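Side-chain contacts in beta-lactamase (Klebsiella pneumoniae, PDB 6KBY), which probably hydrolyses beta-lactam antibiotics to substituted beta-amino acids, as a class C enzyme, and here holds adenosine monophosphate in a pocket: residues H191-K196 and S234-R239; V218-E221 and A227-I230. One frame throughout, in Å; residues are numbered along the deposited sequence.

Contact 1. Residues H191-K196 and S234-R239; sequences HHSYLK and SSDLLR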
ATOM      1  N   HIS A 191       8.689   4.706 -13.395  1.00  9.55           N
ATOM      2  CA  HIS A 191       8.422   4.468 -14.807  1.00 10.46           C
ATOM      3  C   HIS A 191       8.092   3.021 -15.122  1.00 10.95           C
ATOM      4  O   HIS A 191       7.662   2.735 -16.244  1.00 13.23           O
ATOM      5  CB  HIS A 191       9.603   4.949 -15.655  1.00 12.10           C
ATOM      6  CG  HIS A 191       9.956   6.385 -15.423  1.00 11.75           C
ATOM      7  ND1 HIS A 191       9.084   7.416 -15.695  1.00 13.47           N
ATOM      8  CD2 HIS A 191      11.076   6.959 -14.926  1.00 14.51           C
ATOM      9  CE1 HIS A 191       9.656   8.565 -15.384  1.00 13.77           C
ATOM     10  NE2 HIS A 191      10.865   8.316 -14.915  1.00 14.23           N
ATOM     11  N   HIS A 192       8.261   2.115 -14.167  1.00  9.87           N
ATOM     12  CA  HIS A 192       7.914   0.711 -14.339  1.00  9.74           C
ATOM     13  C   HIS A 192       6.871   0.285 -13.315  1.00  8.45           C
ATOM     14  O   HIS A 192       6.948  -0.778 -12.694  1.00  9.93           O
ATOM     15  CB  HIS A 192       9.168  -0.153 -14.378  1.00 12.98           C
ATOM     16  CG  HIS A 192      10.087   0.241 -15.491  1.00 13.29           C
ATOM     17  ND1 HIS A 192      11.052   1.216 -15.349  1.00 16.73           N
ATOM     18  CD2 HIS A 192      10.132  -0.149 -16.787  1.00 17.87           C
ATOM     19  CE1 HIS A 192      11.682   1.377 -16.499  1.00 17.99           C
ATOM     20  NE2 HIS A 192      11.142   0.564 -17.389  1.00 17.77           N
ATOM     21  N   SER A 193       5.879   1.152 -13.154  1.00  8.09           N
ATOM     22  CA  SER A 193       4.739   0.946 -12.281  1.00  7.59           C
ATOM     23  C   SER A 193       3.493   1.252 -13.097  1.00  7.87           C
ATOM     24  O   SER A 193       3.457   2.258 -13.818  1.00  8.56           O
ATOM     25  CB  SER A 193       4.817   1.895 -11.086  1.00  8.41           C
ATOM     26  OG  SER A 193       5.989   1.652 -10.329  1.00  7.85           O
ATOM     27  N   TYR A 194       2.486   0.386 -13.001  1.00  7.42           N
ATOM     28  CA  TYR A 194       1.353   0.466 -13.911  1.00  8.07           C
ATOM     29  C   TYR A 194       0.081   0.010 -13.222  1.00  8.28           C
ATOM     30  O   TYR A 194       0.102  -0.852 -12.339  1.00  8.92           O
ATOM     31  CB  TYR A 194       1.546  -0.465 -15.112  1.00  8.89           C
ATOM     32  CG  TYR A 194       2.880  -0.331 -15.793  1.00  8.54           C
ATOM     33  CD1 TYR A 194       3.116   0.681 -16.710  1.00  9.23           C
ATOM     34  CD2 TYR A 194       3.908  -1.224 -15.521  1.00  9.14           C
ATOM     35  CE1 TYR A 194       4.346   0.802 -17.337  1.00  9.90           C
ATOM     36  CE2 TYR A 194       5.138  -1.113 -16.144  1.00  9.38           C
ATOM     37  CZ  TYR A 194       5.347  -0.101 -17.047  1.00  9.04           C
ATOM     38  OH  TYR A 194       6.573  -0.006 -17.660  1.00 10.45           O
ATOM     39  N   LEU A 195      -1.038   0.571 -13.675  1.00  8.15           N
ATOM     40  CA  LEU A 195      -2.337  -0.060 -13.477  1.00  8.44           C
ATOM     41  C   LEU A 195      -2.661  -1.037 -14.596  1.00  8.67           C
ATOM     42  O   LEU A 195      -3.308  -2.057 -14.348  1.00  9.99           O
ATOM     43  CB  LEU A 195      -3.439   0.997 -13.381  1.00  8.43           C
ATOM     44  CG  LEU A 195      -3.340   1.910 -12.161  1.00  8.55           C
ATOM     45  CD1 LEU A 195      -4.302   3.080 -12.282  1.00  9.36           C
ATOM     46  CD2 LEU A 195      -3.601   1.131 -10.883  1.00 10.52           C
ATOM     47  N   LYS A 196      -2.227  -0.740 -15.822  1.00  9.64           N
ATOM     48  CA  LYS A 196      -2.358  -1.623 -16.980  1.00  9.73           C
ATOM     49  C   LYS A 196      -0.962  -1.843 -17.547  1.00  9.28           C
ATOM     50  O   LYS A 196      -0.350  -0.903 -18.064  1.00  9.49           O
ATOM     51  CB  LYS A 196      -3.230  -0.972 -18.054  1.00 12.83           C
ATOM     52  CG  LYS A 196      -4.721  -0.946 -17.798  1.00 18.91           C
ATOM     53  CD  LYS A 196      -5.435  -0.241 -18.951  1.00 21.87           C
ATOM     54  CE  LYS A 196      -6.944  -0.223 -18.769  1.00 21.09           C
ATOM     55  NZ  LYS A 196      -7.593   0.811 -19.627  1.00 24.78           N
ATOM     56  N   SER A 234      10.299  -3.979  -7.461  1.00  7.73           N
ATOM     57  CA  SER A 234      10.830  -3.638  -6.147  1.00  7.58           C
ATOM     58  C   SER A 234      11.660  -2.361  -6.194  1.00  7.65           C
ATOM     59  O   SER A 234      11.662  -1.587  -5.232  1.00  7.81           O
ATOM     60  CB  SER A 234      11.655  -4.796  -5.596  1.00  7.92           C
ATOM     61  OG  SER A 234      12.787  -5.029  -6.411  1.00  8.56           O
ATOM     62  N   SER A 235      12.346  -2.105  -7.312  1.00  7.88           N
ATOM     63  CA  SER A 235      13.133  -0.880  -7.429  1.00  8.44           C
ATOM     64  C   SER A 235      12.250   0.360  -7.456  1.00  6.86           C
ATOM     65  O   SER A 235      12.571   1.371  -6.820  1.00  7.54           O
ATOM     66  CB  SER A 235      14.012  -0.952  -8.673  1.00  9.08           C
ATOM     67  OG  SER A 235      15.006  -1.953  -8.526  1.00 12.70           O
ATOM     68  N   ASP A 236      11.142   0.312  -8.200  1.00  7.42           N
ATOM     69  CA  ASP A 236      10.221   1.446  -8.186  1.00  7.54           C
ATOM     70  C   ASP A 236       9.631   1.659  -6.800  1.00  7.37           C
ATOM     71  O   ASP A 236       9.482   2.800  -6.350  1.00  7.35           O
ATOM     72  CB  ASP A 236       9.095   1.260  -9.205  1.00  8.25           C
ATOM     73  CG  ASP A 236       9.417   1.861 -10.564  1.00  8.04           C
ATOM     74  OD1 ASP A 236      10.609   2.093 -10.870  1.00 10.55           O
ATOM     75  OD2 ASP A 236       8.461   2.083 -11.343  1.00  9.53           O
ATOM     76  N   LEU A 237       9.263   0.576  -6.113  1.00  7.71           N
ATOM     77  CA  LEU A 237       8.725   0.747  -4.769  1.00  7.76           C
ATOM     78  C   LEU A 237       9.780   1.229  -3.790  1.00  7.39           C
ATOM     79  O   LEU A 237       9.454   1.965  -2.856  1.00  7.52           O
ATOM     80  CB  LEU A 237       8.073  -0.534  -4.268  1.00  7.51           C
ATOM     81  CG  LEU A 237       6.704  -0.823  -4.869  1.00  8.24           C
ATOM     82  CD1 LEU A 237       6.209  -2.181  -4.389  1.00  8.36           C
ATOM     83  CD2 LEU A 237       5.691   0.270  -4.528  1.00  8.62           C
ATOM     84  N   LEU A 238      11.042   0.841  -3.974  1.00  7.00           N
ATOM     85  CA  LEU A 238      12.068   1.398  -3.101  1.00  7.25           C
ATOM     86  C   LEU A 238      12.215   2.896  -3.332  1.00  6.97           C
ATOM     87  O   LEU A 238      12.426   3.659  -2.381  1.00  7.63           O
ATOM     88  CB  LEU A 238      13.399   0.673  -3.280  1.00  8.53           C
ATOM     89  CG  LEU A 238      14.423   0.934  -2.167  1.00  8.97           C
ATOM     90  CD1 LEU A 238      13.938   0.373  -0.832  1.00  9.86           C
ATOM     91  CD2 LEU A 238      15.781   0.361  -2.536  1.00  9.46           C
ATOM     92  N   ARG A 239      12.094   3.341  -4.584  1.00  7.13           N
ATOM     93  CA  ARG A 239      12.088   4.776  -4.852  1.00  8.06           C
ATOM     94  C   ARG A 239      10.919   5.457  -4.144  1.00  7.44           C
ATOM     95  O   ARG A 239      11.074   6.531  -3.554  1.00  7.59           O
ATOM     96  CB  ARG A 239      12.033   5.023  -6.359  1.00  9.33           C
ATOM     97  CG  ARG A 239      12.102   6.489  -6.721  1.00 11.09           C
ATOM     98  CD  ARG A 239      12.211   6.744  -8.220  1.00 11.78           C
ATOM     99  NE  ARG A 239      12.074   8.173  -8.474  1.00 12.34           N
ATOM    100  CZ  ARG A 239      13.084   9.036  -8.440  1.00 12.22           C
ATOM    101  NH1 ARG A 239      14.318   8.617  -8.186  1.00 14.59           N
ATOM    102  NH2 ARG A 239      12.859  10.325  -8.661  1.00 16.20           N
TER
HETATM  103  O   HOH W   1      11.251   3.284 -13.193  1.00 14.78           O
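His192 and Asp236 mark the closest approach of the two backbones, 6.6 Å from CA to CA, where the chain entering the short strand 193-194 passes the first turn of helix 234-244. Nearly all of the contact is one carboxylate reaching across. Its OD2 takes two hydrogen bonds from consecutive residues. His192 N lies 2.8 Å from Asp236 OD2 on the syn side, 21° out of the carboxylate plane, and the bond is noticeably bent, with an N-H...O angle of 141°. Ser193 OG donates to the other flank of the same oxygen, the anti lone pair of Asp236 OD2, at 2.7 Å. A chi1 of -61° lays the serine hydroxyl beside its own backbone N, facing the helix. The second oxygen works through a water, which donates to Asp236 OD1 at 2.7 Å, accepts from His191 N at 2.9 Å and is also hydrogen-bonded to His192 ND1. The imidazole of His192 thus joins at one remove, with its CB alone near the carboxylate. Ser193 OG is bonded to Thr232 OG1 too, on the adjacent strand of the small three-stranded antiparallel sheet, while Leu237, further round the helix, packs on Val343 and Leu345 of the large sheet. The contact therefore ties an edge strand of the small sheet to a helix lying against the large one, away from the ligand pocket. With two direct donors, a bridging water and the start of a helix close by, the buried Asp236 carboxylate is probably stabilised in its charged form.

Contact 2. Residues V218-E221 and A227-I230; sequences VNME and AYGI. With AMP (adenosine monophosphate), chain B.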
ATOM      1  N   VAL A 218      -4.434 -10.836 -11.398  1.00 11.14           N
ATOM      2  CA  VAL A 218      -5.596 -10.238 -10.753  1.00 11.12           C
ATOM      3  C   VAL A 218      -6.587  -9.723 -11.791  1.00 13.29           C
ATOM      4  O   VAL A 218      -6.207  -9.160 -12.825  1.00 15.44           O
ATOM      5  CB  VAL A 218      -5.153  -9.132  -9.778  1.00 11.84           C
ATOM      6  CG1 VAL A 218      -4.435  -8.007 -10.511  1.00 14.36           C
ATOM      7  CG2 VAL A 218      -6.338  -8.597  -8.992  1.00 13.47           C
ATOM      8  N   ASN A 219      -7.875  -9.917 -11.509  1.00 13.50           N
ATOM      9  CA  ASN A 219      -8.950  -9.432 -12.367  1.00 15.90           C
ATOM     10  C   ASN A 219      -9.376  -8.058 -11.873  1.00 13.57           C
ATOM     11  O   ASN A 219      -9.756  -7.905 -10.709  1.00 15.55           O
ATOM     12  CB  ASN A 219     -10.138 -10.392 -12.331  1.00 20.04           C
ATOM     13  CG  ASN A 219     -11.227 -10.002 -13.308  1.00 23.91           C
ATOM     14  OD1 ASN A 219     -10.945  -9.515 -14.405  1.00 27.19           O
ATOM     15  ND2 ASN A 219     -12.480 -10.205 -12.914  1.00 26.95           N
ATOM     16  N   MET A 220      -9.309  -7.066 -12.752  1.00 13.78           N
ATOM     17  CA  MET A 220      -9.580  -5.686 -12.379  1.00 13.18           C
ATOM     18  C   MET A 220     -11.058  -5.373 -12.581  1.00 16.46           C
ATOM     19  O   MET A 220     -11.560  -5.416 -13.711  1.00 18.50           O
ATOM     20  CB  MET A 220      -8.719  -4.750 -13.223  1.00 16.46           C
ATOM     21  CG  MET A 220      -7.228  -4.944 -13.019  1.00 14.07           C
ATOM     22  SD  MET A 220      -6.737  -4.849 -11.276  1.00 12.94           S
ATOM     23  CE  MET A 220      -7.486  -3.301 -10.797  1.00 13.16           C
ATOM     24  N   GLU A 221     -11.746  -5.041 -11.495  1.00 12.80           N
ATOM     25  CA  GLU A 221     -13.171  -4.739 -11.501  1.00 14.61           C
ATOM     26  C   GLU A 221     -13.397  -3.295 -11.038  1.00 13.26           C
ATOM     27  O   GLU A 221     -12.448  -2.526 -10.865  1.00 12.60           O
ATOM     28  CB  GLU A 221     -13.919  -5.792 -10.684  1.00 17.14           C
ATOM     29  CG  GLU A 221     -13.731  -7.201 -11.237  1.00 16.39           C
ATOM     30  CD  GLU A 221     -14.570  -8.232 -10.514  1.00 26.62           C
ATOM     31  OE1 GLU A 221     -14.603  -8.208  -9.266  1.00 27.84           O
ATOM     32  OE2 GLU A 221     -15.206  -9.062 -11.198  1.00 32.44           O
ATOM     33  N   ALA A 227      -8.025   0.351  -5.208  1.00  7.43           N
ATOM     34  CA  ALA A 227      -7.858  -0.520  -4.053  1.00  8.01           C
ATOM     35  C   ALA A 227      -6.757  -1.554  -4.217  1.00  7.99           C
ATOM     36  O   ALA A 227      -6.138  -1.935  -3.217  1.00  9.13           O
ATOM     37  CB  ALA A 227      -9.178  -1.225  -3.727  1.00  9.40           C
ATOM     38  N   TYR A 228      -6.504  -2.021  -5.447  1.00  7.16           N
ATOM     39  CA  TYR A 228      -5.601  -3.169  -5.595  1.00  8.18           C
ATOM     40  C   TYR A 228      -4.945  -3.273  -6.969  1.00  7.54           C
ATOM     41  O   TYR A 228      -4.441  -4.354  -7.282  1.00  8.82           O
ATOM     42  CB  TYR A 228      -6.339  -4.487  -5.263  1.00 10.04           C
ATOM     43  CG  TYR A 228      -7.618  -4.709  -6.068  1.00  9.70           C
ATOM     44  CD1 TYR A 228      -7.578  -5.143  -7.396  1.00 11.78           C
ATOM     45  CD2 TYR A 228      -8.865  -4.465  -5.504  1.00  9.52           C
ATOM     46  CE1 TYR A 228      -8.753  -5.330  -8.143  1.00 13.00           C
ATOM     47  CE2 TYR A 228     -10.045  -4.657  -6.238  1.00 11.45           C
ATOM     48  CZ  TYR A 228      -9.984  -5.081  -7.564  1.00 11.65           C
ATOM     49  OH  TYR A 228     -11.138  -5.258  -8.314  1.00 13.29           O
ATOM     50  N   GLY A 229      -4.889  -2.220  -7.778  1.00  7.64           N
ATOM     51  CA  GLY A 229      -4.511  -2.379  -9.172  1.00  8.22           C
ATOM     52  C   GLY A 229      -3.042  -2.297  -9.556  1.00  8.57           C
ATOM     53  O   GLY A 229      -2.727  -2.610 -10.707  1.00  9.70           O
ATOM     54  N   ILE A 230      -2.133  -1.899  -8.668  1.00  7.41           N
ATOM     55  CA  ILE A 230      -0.764  -1.587  -9.083  1.00  7.78           C
ATOM     56  C   ILE A 230       0.041  -2.857  -9.344  1.00  7.05           C
ATOM     57  O   ILE A 230       0.028  -3.801  -8.539  1.00  7.50           O
ATOM     58  CB  ILE A 230      -0.069  -0.697  -8.039  1.00  7.05           C
ATOM     59  CG1 ILE A 230      -0.735   0.683  -7.964  1.00  8.65           C
ATOM     60  CG2 ILE A 230       1.423  -0.582  -8.328  1.00  8.55           C
ATOM     61  CD1 ILE A 230      -0.396   1.621  -9.113  1.00  9.88           C
TER
HETATM   62  P   AMP B 401      -5.247  -5.712   0.292  1.00 11.05           P
HETATM   63  O1P AMP B 401      -4.146  -6.427  -0.428  1.00 10.25           O
HETATM   64  O2P AMP B 401      -5.300  -5.800   1.794  1.00 13.01           O
HETATM   65  O5' AMP B 401      -6.653  -6.115  -0.328  1.00 11.88           O
HETATM   66  C5' AMP B 401      -6.842  -6.119  -1.735  1.00 14.31           C
HETATM   67  C4' AMP B 401      -6.961  -7.519  -2.280  1.00 14.03           C
HETATM   68  O4' AMP B 401      -8.211  -8.115  -1.840  1.00 15.46           O
HETATM   69  C3' AMP B 401      -7.007  -7.623  -3.799  1.00 14.95           C
HETATM   70  O3' AMP B 401      -5.725  -7.593  -4.396  1.00 14.78           O
HETATM   71  C2' AMP B 401      -7.770  -8.919  -4.027  1.00 16.26           C
HETATM   72  O2' AMP B 401      -6.927 -10.044  -3.819  1.00 16.55           O
HETATM   73  C1' AMP B 401      -8.789  -8.862  -2.892  1.00 16.13           C
HETATM   74  N9  AMP B 401     -10.030  -8.180  -3.306  1.00 17.82           N
HETATM   75  C8  AMP B 401     -10.459  -6.979  -2.859  1.00 16.63           C
HETATM   76  N7  AMP B 401     -11.641  -6.635  -3.435  1.00 16.41           N
HETATM   77  C5  AMP B 401     -11.977  -7.635  -4.275  1.00 17.37           C
HETATM   78  C6  AMP B 401     -13.102  -7.912  -5.195  1.00 18.77           C
HETATM   79  N6  AMP B 401     -14.117  -7.028  -5.336  1.00 19.70           N
HETATM   80  N1  AMP B 401     -13.075  -9.072  -5.892  1.00 22.17           N
HETATM   81  C2  AMP B 401     -12.067  -9.957  -5.761  1.00 22.85           C
HETATM   82  N3  AMP B 401     -11.014  -9.769  -4.941  1.00 21.90           N
HETATM   83  C4  AMP B 401     -10.916  -8.649  -4.186  1.00 18.45           C
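A chi1 of 55° sets the Tyr228 ring between its own backbone N and carbonyl carbon and sends it out toward residues 218-221, while Met220, bent at both chi2 (-54°) and chi3 (-52°), curls its thioether back to meet it. The two side chains run past one another in opposite directions. Met220 CE comes within 3.6 Å of Tyr228 CE1, and the sulfur sits obliquely to the ring, 4.9 Å from Met220 SD to the Tyr228 centroid, a Met-aromatic contact. The same methyl rests on the backbone of the residue after the tyrosine, with Met220 CE 3.5 Å from Gly229 CA. Val218 adds its CG2 branch obliquely at 4.0 Å from Tyr228 CD1. At the phenol end, Glu221 N approaches the ring edge near its plane and donates a rather long hydrogen bond to Tyr228 OH, 3.2 Å between the two atoms. In class C beta-lactamases this region belongs to the omega loop bordering the active site, and its tyrosine lines the pocket that receives the substrate's side chain; the position of Tyr228 is consistent with that. Here Tyr228 and Glu221 both line the pocket that holds the nucleotide. The ribose lies close to the root of the ring, Tyr228 CB to AMP O3' being 3.3 Å, and the adenine passes the CD2-CE2 side, with Tyr228 CE2 3.8 Å from AMP N7. Glu221 extends beyond CG so that OE1 reaches toward the far side of the base, 3.8 Å from AMP N1. One residue before the tyrosine, Ala227 O accepts from Lys74 NZ, and the side chain of Ser71, the residue that binds AMP covalently, is about 5 Å from that of Tyr228.

Both segments of contact 2 fall in the chain between the two halves of contact 1, and the centres are 15 Å apart. The contacts meet at Leu195 CD2, 3.7 Å from Ile230 CD1. Tyr194 is backbone-bonded to Lys231, which follows segment 227-230 and begins strand 231-232, so the small sheet runs from one contact to the other. Both are partly buried, each combining two buried residues with a more open margin. Their chemistry differs: contact 1 is polar, a carboxylate gripped by backbone and hydroxyl donors with a water, between the small sheet and a helix packed on the large one; contact 2 is larger and mostly apolar, arranged round an aromatic ring at the ligand pocket, with one hydrogen bond between its segments.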